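Local coordinates for ARO (armadillo repeats only protein) (Plasmodium falciparum Santa Lucia, PDB 5EWP), which probably serves as an armadillo-repeat scaffold for protein binding in the translocation and attachment of rhoptries to the parasite's apical pole, at residues 199-204 and 217-222; 123-128 and 153-158. All coordinates share one frame; numbering follows the deposited sequence.

Contact 1. Residues 199-204 and 217-222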
ATOM      1  N   TYR A 199      -9.871  10.510  -4.563  1.00 22.74           N
ATOM      2  CA  TYR A 199      -9.596  11.076  -3.244  1.00 26.77           C
ATOM      3  C   TYR A 199      -8.102  11.247  -2.998  1.00 22.97           C
ATOM      4  O   TYR A 199      -7.677  12.197  -2.346  1.00 22.51           O
ATOM      5  CB  TYR A 199     -10.223  10.204  -2.163  1.00 22.25           C
ATOM      6  CG  TYR A 199     -11.731  10.139  -2.236  1.00 26.28           C
ATOM      7  CD1 TYR A 199     -12.485  11.233  -2.665  1.00 37.12           C
ATOM      8  CD2 TYR A 199     -12.404   8.980  -1.875  1.00 26.42           C
ATOM      9  CE1 TYR A 199     -13.876  11.161  -2.727  1.00 38.25           C
ATOM     10  CE2 TYR A 199     -13.781   8.900  -1.934  1.00 32.49           C
ATOM     11  CZ  TYR A 199     -14.512   9.981  -2.359  1.00 37.10           C
ATOM     12  OH  TYR A 199     -15.881   9.858  -2.407  1.00 38.74           O
ATOM     13  N   HIS A 200      -7.295  10.315  -3.499  1.00 18.47           N
ATOM     14  CA  HIS A 200      -5.852  10.450  -3.349  1.00 16.62           C
ATOM     15  C   HIS A 200      -5.338  11.699  -4.073  1.00 18.43           C
ATOM     16  O   HIS A 200      -4.495  12.426  -3.552  1.00 19.00           O
ATOM     17  CB  HIS A 200      -5.127   9.200  -3.877  1.00 19.53           C
ATOM     18  CG  HIS A 200      -5.461   7.937  -3.140  1.00 16.13           C
ATOM     19  ND1 HIS A 200      -5.901   7.924  -1.831  1.00 21.02           N
ATOM     20  CD2 HIS A 200      -5.425   6.638  -3.537  1.00 19.67           C
ATOM     21  CE1 HIS A 200      -6.108   6.674  -1.451  1.00 19.54           C
ATOM     22  NE2 HIS A 200      -5.833   5.875  -2.469  1.00 18.69           N
ATOM     23  N   LEU A 201      -5.833  11.929  -5.288  1.00 20.42           N
ATOM     24  CA  LEU A 201      -5.418  13.084  -6.068  1.00 22.27           C
ATOM     25  C   LEU A 201      -5.807  14.395  -5.384  1.00 22.58           C
ATOM     26  O   LEU A 201      -5.016  15.332  -5.340  1.00 23.41           O
ATOM     27  CB  LEU A 201      -6.017  13.010  -7.474  1.00 23.39           C
ATOM     28  CG  LEU A 201      -5.383  11.927  -8.350  1.00 23.74           C
ATOM     29  CD1 LEU A 201      -6.232  11.662  -9.598  1.00 24.59           C
ATOM     30  CD2 LEU A 201      -3.952  12.312  -8.727  1.00 25.56           C
ATOM     31  N   GLU A 202      -7.012  14.443  -4.827  1.00 24.21           N
ATOM     32  CA  GLU A 202      -7.429  15.606  -4.057  1.00 23.35           C
ATOM     33  C   GLU A 202      -6.492  15.839  -2.873  1.00 26.43           C
ATOM     34  O   GLU A 202      -6.089  16.979  -2.608  1.00 23.11           O
ATOM     35  CB  GLU A 202      -8.870  15.442  -3.569  1.00 25.80           C
ATOM     36  CG  GLU A 202      -9.910  15.538  -4.673  1.00 37.28           C
ATOM     37  CD  GLU A 202     -11.332  15.480  -4.144  1.00 51.46           C
ATOM     38  OE1 GLU A 202     -11.566  14.772  -3.141  1.00 51.99           O
ATOM     39  OE2 GLU A 202     -12.217  16.140  -4.735  1.00 52.37           O
ATOM     40  N   ASP A 203      -6.137  14.763  -2.168  1.00 21.20           N
ATOM     41  CA  ASP A 203      -5.264  14.874  -1.003  1.00 23.54           C
ATOM     42  C   ASP A 203      -3.862  15.332  -1.369  1.00 26.13           C
ATOM     43  O   ASP A 203      -3.166  15.950  -0.558  1.00 25.85           O
ATOM     44  CB  ASP A 203      -5.210  13.537  -0.251  1.00 24.83           C
ATOM     45  CG  ASP A 203      -6.520  13.230   0.457  1.00 28.81           C
ATOM     46  OD1 ASP A 203      -7.390  14.133   0.504  1.00 29.90           O
ATOM     47  OD2 ASP A 203      -6.684  12.112   0.981  1.00 22.91           O
ATOM     48  N   PHE A 204      -3.450  15.022  -2.590  1.00 17.15           N
ATOM     49  CA  PHE A 204      -2.188  15.508  -3.129  1.00 16.63           C
ATOM     50  C   PHE A 204      -2.264  17.014  -3.388  1.00 20.84           C
ATOM     51  O   PHE A 204      -1.354  17.760  -3.043  1.00 21.70           O
ATOM     52  CB  PHE A 204      -1.843  14.774  -4.433  1.00 18.13           C
ATOM     53  CG  PHE A 204      -0.523  15.171  -5.028  1.00 21.00           C
ATOM     54  CD1 PHE A 204       0.656  14.630  -4.547  1.00 19.99           C
ATOM     55  CD2 PHE A 204      -0.461  16.066  -6.082  1.00 22.92           C
ATOM     56  CE1 PHE A 204       1.887  14.986  -5.092  1.00 21.72           C
ATOM     57  CE2 PHE A 204       0.755  16.420  -6.646  1.00 25.51           C
ATOM     58  CZ  PHE A 204       1.937  15.886  -6.150  1.00 23.91           C
ATOM     59  N   GLU A 217      -1.129  22.091 -10.700  1.00 36.14           N
ATOM     60  CA  GLU A 217      -0.606  22.079 -12.060  1.00 40.52           C
ATOM     61  C   GLU A 217      -0.080  20.698 -12.428  1.00 38.94           C
ATOM     62  O   GLU A 217      -0.203  20.259 -13.573  1.00 34.78           O
ATOM     63  CB  GLU A 217       0.503  23.117 -12.222  1.00 45.55           C
ATOM     64  N   ALA A 218       0.510  20.015 -11.453  1.00 38.66           N
ATOM     65  CA  ALA A 218       1.011  18.661 -11.675  1.00 36.77           C
ATOM     66  C   ALA A 218      -0.108  17.732 -12.124  1.00 32.48           C
ATOM     67  O   ALA A 218       0.051  16.955 -13.073  1.00 33.59           O
ATOM     68  CB  ALA A 218       1.673  18.122 -10.411  1.00 34.53           C
ATOM     69  N   VAL A 219      -1.246  17.812 -11.444  1.00 23.30           N
ATOM     70  CA  VAL A 219      -2.353  16.928 -11.774  1.00 29.61           C
ATOM     71  C   VAL A 219      -2.997  17.342 -13.107  1.00 35.92           C
ATOM     72  O   VAL A 219      -3.477  16.500 -13.863  1.00 32.94           O
ATOM     73  CB  VAL A 219      -3.394  16.912 -10.641  1.00 27.10           C
ATOM     74  CG1 VAL A 219      -4.574  16.020 -10.996  1.00 26.58           C
ATOM     75  CG2 VAL A 219      -2.740  16.440  -9.340  1.00 27.55           C
ATOM     76  N   LYS A 220      -2.970  18.637 -13.407  1.00 38.46           N
ATOM     77  CA  LYS A 220      -3.456  19.118 -14.699  1.00 39.94           C
ATOM     78  C   LYS A 220      -2.591  18.574 -15.825  1.00 42.87           C
ATOM     79  O   LYS A 220      -3.096  18.195 -16.882  1.00 47.05           O
ATOM     80  CB  LYS A 220      -3.471  20.647 -14.744  1.00 41.10           C
ATOM     81  CG  LYS A 220      -4.627  21.282 -14.001  1.00 46.21           C
ATOM     82  CD  LYS A 220      -4.552  22.806 -14.079  1.00 50.36           C
ATOM     83  CE  LYS A 220      -5.750  23.456 -13.407  1.00 48.34           C
ATOM     84  NZ  LYS A 220      -5.718  24.946 -13.505  1.00 48.53           N
ATOM     85  N   ASN A 221      -1.284  18.527 -15.595  1.00 38.26           N
ATOM     86  CA  ASN A 221      -0.365  18.025 -16.606  1.00 47.43           C
ATOM     87  C   ASN A 221      -0.339  16.501 -16.615  1.00 44.85           C
ATOM     88  O   ASN A 221       0.718  15.890 -16.469  1.00 51.64           O
ATOM     89  CB  ASN A 221       1.046  18.564 -16.367  1.00 50.65           C
ATOM     90  CG  ASN A 221       1.120  20.078 -16.477  1.00 57.19           C
ATOM     91  OD1 ASN A 221       0.312  20.704 -17.166  1.00 53.29           O
ATOM     92  ND2 ASN A 221       2.093  20.674 -15.792  1.00 58.12           N
ATOM     93  N   SER A 222      -1.510  15.897 -16.801  1.00 41.63           N
ATOM     94  CA  SER A 222      -1.640  14.443 -16.841  1.00 40.12           C
ATOM     95  C   SER A 222      -2.931  14.055 -17.554  1.00 39.10           C
ATOM     96  O   SER A 222      -3.668  14.921 -18.022  1.00 40.13           O
ATOM     97  CB  SER A 222      -1.636  13.850 -15.422  1.00 31.68           C
ATOM     98  OG  SER A 222      -2.889  14.062 -14.789  1.00 29.21           O
TER

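Contact 2. Residues 123-128 and 153-158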
ATOM      1  N   CYS A 123       8.727   7.150   8.848  1.00 14.97           N
ATOM      2  CA  CYS A 123       9.762   6.134   8.720  1.00 15.50           C
ATOM      3  C   CYS A 123       9.768   5.503   7.322  1.00 15.99           C
ATOM      4  O   CYS A 123      10.831   5.265   6.739  1.00 15.06           O
ATOM      5  CB  CYS A 123       9.582   5.056   9.786  1.00 19.68           C
ATOM      6  SG  CYS A 123      10.890   3.812   9.787  1.00 19.06           S
ATOM      7  N   MET A 124       8.588   5.237   6.775  1.00 15.51           N
ATOM      8  CA  MET A 124       8.525   4.680   5.426  1.00 14.61           C
ATOM      9  C   MET A 124       9.120   5.644   4.422  1.00 14.96           C
ATOM     10  O   MET A 124       9.863   5.232   3.539  1.00 14.66           O
ATOM     11  CB  MET A 124       7.094   4.346   5.028  1.00 16.67           C
ATOM     12  CG  MET A 124       6.502   3.245   5.868  1.00 15.73           C
ATOM     13  SD  MET A 124       4.821   2.908   5.340  1.00 14.52           S
ATOM     14  CE  MET A 124       4.263   2.022   6.787  1.00 13.76           C
ATOM     15  N   PHE A 125       8.817   6.933   4.560  1.00 13.40           N
ATOM     16  CA  PHE A 125       9.377   7.880   3.618  1.00 10.49           C
ATOM     17  C   PHE A 125      10.893   7.896   3.726  1.00 15.41           C
ATOM     18  O   PHE A 125      11.606   7.801   2.726  1.00 16.54           O
ATOM     19  CB  PHE A 125       8.845   9.301   3.826  1.00 13.31           C
ATOM     20  CG  PHE A 125       9.390  10.262   2.820  1.00 19.34           C
ATOM     21  CD1 PHE A 125       8.792  10.386   1.582  1.00 17.76           C
ATOM     22  CD2 PHE A 125      10.552  10.981   3.080  1.00 21.03           C
ATOM     23  CE1 PHE A 125       9.315  11.251   0.634  1.00 19.97           C
ATOM     24  CE2 PHE A 125      11.092  11.833   2.133  1.00 20.74           C
ATOM     25  CZ  PHE A 125      10.470  11.974   0.916  1.00 25.27           C
ATOM     26  N   GLU A 126      11.379   8.019   4.955  1.00 16.33           N
ATOM     27  CA  GLU A 126      12.802   8.189   5.196  1.00 16.38           C
ATOM     28  C   GLU A 126      13.599   6.936   4.867  1.00 19.63           C
ATOM     29  O   GLU A 126      14.798   7.010   4.602  1.00 18.72           O
ATOM     30  CB  GLU A 126      13.032   8.614   6.644  1.00 18.28           C
ATOM     31  CG  GLU A 126      12.504  10.030   6.888  1.00 13.74           C
ATOM     32  CD  GLU A 126      12.772  10.558   8.288  1.00 19.67           C
ATOM     33  OE1 GLU A 126      13.231   9.778   9.143  1.00 20.93           O
ATOM     34  OE2 GLU A 126      12.512  11.763   8.527  1.00 21.56           O
ATOM     35  N   SER A 127      12.922   5.794   4.839  1.00 17.75           N
ATOM     36  CA  SER A 127      13.607   4.542   4.594  1.00 16.59           C
ATOM     37  C   SER A 127      13.537   4.129   3.125  1.00 19.53           C
ATOM     38  O   SER A 127      14.066   3.078   2.759  1.00 19.02           O
ATOM     39  CB  SER A 127      13.032   3.444   5.495  1.00 19.50           C
ATOM     40  OG  SER A 127      13.115   3.809   6.865  1.00 20.82           O
ATOM     41  N   GLY A 128      12.887   4.946   2.293  1.00 16.60           N
ATOM     42  CA  GLY A 128      12.894   4.750   0.850  1.00 20.44           C
ATOM     43  C   GLY A 128      11.799   3.872   0.249  1.00 17.75           C
ATOM     44  O   GLY A 128      11.982   3.281  -0.810  1.00 20.56           O
ATOM     45  N   ARG A 153      -0.454   7.546  -0.343  1.00 15.89           N
ATOM     46  CA  ARG A 153      -1.237   8.697   0.103  1.00 17.01           C
ATOM     47  C   ARG A 153      -1.054   8.934   1.594  1.00 20.34           C
ATOM     48  O   ARG A 153      -0.898  10.083   2.036  1.00 14.78           O
ATOM     49  CB  ARG A 153      -2.713   8.512  -0.232  1.00 15.08           C
ATOM     50  CG  ARG A 153      -3.636   9.615   0.329  1.00 15.14           C
ATOM     51  CD  ARG A 153      -4.230   9.215   1.671  1.00 18.40           C
ATOM     52  NE  ARG A 153      -4.992  10.307   2.276  1.00 17.79           N
ATOM     53  CZ  ARG A 153      -5.300  10.365   3.564  1.00 29.88           C
ATOM     54  NH1 ARG A 153      -4.900   9.404   4.379  1.00 21.39           N
ATOM     55  NH2 ARG A 153      -6.006  11.384   4.039  1.00 26.53           N
ATOM     56  N   ASN A 154      -1.081   7.853   2.372  1.00 16.68           N
ATOM     57  CA  ASN A 154      -0.935   7.997   3.827  1.00 13.40           C
ATOM     58  C   ASN A 154       0.397   8.637   4.176  1.00 21.21           C
ATOM     59  O   ASN A 154       0.500   9.400   5.151  1.00 17.50           O
ATOM     60  CB  ASN A 154      -1.101   6.640   4.529  1.00 13.96           C
ATOM     61  CG  ASN A 154      -2.556   6.140   4.504  1.00 16.65           C
ATOM     62  OD1 ASN A 154      -3.473   6.896   4.200  1.00 23.28           O
ATOM     63  ND2 ASN A 154      -2.760   4.874   4.846  1.00 17.41           N
ATOM     64  N   ILE A 155       1.410   8.355   3.365  1.00 16.26           N
ATOM     65  CA  ILE A 155       2.714   8.996   3.518  1.00 14.07           C
ATOM     66  C   ILE A 155       2.710  10.437   3.005  1.00 16.24           C
ATOM     67  O   ILE A 155       3.105  11.342   3.750  1.00 17.82           O
ATOM     68  CB  ILE A 155       3.823   8.195   2.782  1.00 15.59           C
ATOM     69  CG1 ILE A 155       4.025   6.846   3.475  1.00 11.91           C
ATOM     70  CG2 ILE A 155       5.139   8.960   2.750  1.00 19.90           C
ATOM     71  CD1 ILE A 155       4.734   5.797   2.583  1.00 17.35           C
ATOM     72  N   PHE A 156       2.283  10.682   1.760  1.00 16.61           N
ATOM     73  CA  PHE A 156       2.591  12.002   1.200  1.00 18.76           C
ATOM     74  C   PHE A 156       1.717  13.122   1.764  1.00 18.99           C
ATOM     75  O   PHE A 156       2.096  14.284   1.665  1.00 18.74           O
ATOM     76  CB  PHE A 156       2.577  12.028  -0.361  1.00 19.06           C
ATOM     77  CG  PHE A 156       1.233  11.771  -1.044  1.00 18.89           C
ATOM     78  CD1 PHE A 156       0.120  12.568  -0.819  1.00 20.15           C
ATOM     79  CD2 PHE A 156       1.138  10.782  -2.024  1.00 16.34           C
ATOM     80  CE1 PHE A 156      -1.074  12.341  -1.498  1.00 17.81           C
ATOM     81  CE2 PHE A 156      -0.043  10.557  -2.702  1.00 14.38           C
ATOM     82  CZ  PHE A 156      -1.147  11.326  -2.451  1.00 20.26           C
ATOM     83  N   VAL A 157       0.582  12.809   2.379  1.00 15.74           N
ATOM     84  CA  VAL A 157      -0.237  13.901   2.925  1.00 17.69           C
ATOM     85  C   VAL A 157       0.431  14.601   4.109  1.00 22.43           C
ATOM     86  O   VAL A 157       0.050  15.718   4.466  1.00 20.75           O
ATOM     87  CB  VAL A 157      -1.625  13.433   3.372  1.00 20.38           C
ATOM     88  CG1 VAL A 157      -2.426  12.932   2.180  1.00 28.30           C
ATOM     89  CG2 VAL A 157      -1.531  12.369   4.449  1.00 22.26           C
ATOM     90  N   LEU A 158       1.452  13.981   4.686  1.00 17.98           N
ATOM     91  CA  LEU A 158       2.060  14.504   5.910  1.00 19.69           C
ATOM     92  C   LEU A 158       3.043  15.660   5.689  1.00 20.48           C
ATOM     93  O   LEU A 158       3.288  16.455   6.606  1.00 25.01           O
ATOM     94  CB  LEU A 158       2.765  13.366   6.649  1.00 19.92           C
ATOM     95  CG  LEU A 158       1.845  12.274   7.190  1.00 21.32           C
ATOM     96  CD1 LEU A 158       2.697  11.208   7.858  1.00 23.96           C
ATOM     97  CD2 LEU A 158       0.825  12.846   8.174  1.00 16.80           C
TER

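Contact 1. Residues 199-204 and 217-222
The carbonyl oxygen of V219, whose side chain meets F204 and L201 of helix 192-205, is gripped twice by serine hydroxyls. S222 OG donates to V219 O over 2.7 Å, standing 26° off the carbonyl plane, and S224 OG bonds to the same oxygen. S222 OG also pairs with S224 N, so the chain leaving helix 213-220 is tied back to its last turn; just past the helix, N221 centres an inverse gamma turn. The contact itself is wholly apolar. With V219 CG1 anti to the backbone N (chi1 178°), the other branch, CG2, lies beside that N and does the touching. V219 CG2 approaches the F204 ring obliquely, 4.0 Å from CD2, and lies 4.3 Å from L201 CD2. Further round the same ring, A218 CB sits at the edge, near the plane, 4.2 Å from F204 CE2. The side chains of F204 and V219 run past one another with their ends pointing opposite ways, and a modest 149 Å² is buried among four residues. Nearest alpha carbons, L201 CA and V219 CA, are 7.5 Å apart. This is helix-to-helix packing of the kind that builds an armadillo-type solenoid. Helix 192-205 faces helix 213-220 here, with L175 on helix 171-177 and L246 on helix 237-250 both touching L201, while L167 on helix 160-168 reaches F204 and A218.

Contact 2. Residues 123-128 and 153-158
I155 projects from helix 142-156 against M124 and F125 of helix 118-126, a helix-to-helix contact within the alpha-solenoid expected of an armadillo-repeat protein. The tight part is confined to the two branches of this one isoleucine. I155 CD1 lies 3.7 Å from M124 CB, and the same methyl is 4.0 Å from M124 SD; the two side chains cross at about a right angle, CD1 touching the methionine at CB and again at SD, and only the end beyond leads away. The other branch, I155 CG2, is anti to the backbone N and comes to 3.9 Å from F125 CB. It then lies at the edge of the phenyl ring, near its plane. I155 CA and F125 CA are 6.8 Å apart, and 133 Å² is buried in all. Beyond F125 the contact gives way to a more open side: this ring is partly exposed and stacks on Y162, and E126, one residue on, is exposed. There the helix stops in a Schellman motif at G128, whose phi is positive. S127 OG also closes onto C123 O. On helix 142-156 itself, N154 ND2 bonds to S114 OG, while R153 NH1 donates to N154 OD1 over 2.9 Å, the oxygen lying almost in the guanidinium plane.

In the fold
Contacts 2 and 1 follow each other along the chain, with centres about 17 Å apart, and are joined directly through helices 142-156 and 192-205. The polar link is a salt bridge, R153 NE to D203 OD2 at 2.8 Å. Van der Waals packing runs beside it: H200 ND1 lies 3.6 Å from R153 CG, and F156 reaches helix 192-205 with CZ 3.7 Å from H200 O. F156 CE1 lies 3.7 Å from F204 CA. Helix 160-168 borders both contacts, through Y162 beside I155 and L167 beside F204. No ligand site is evident here; the mixed interface of salt bridge and packing joins the two contacts as expected in an alpha-solenoid.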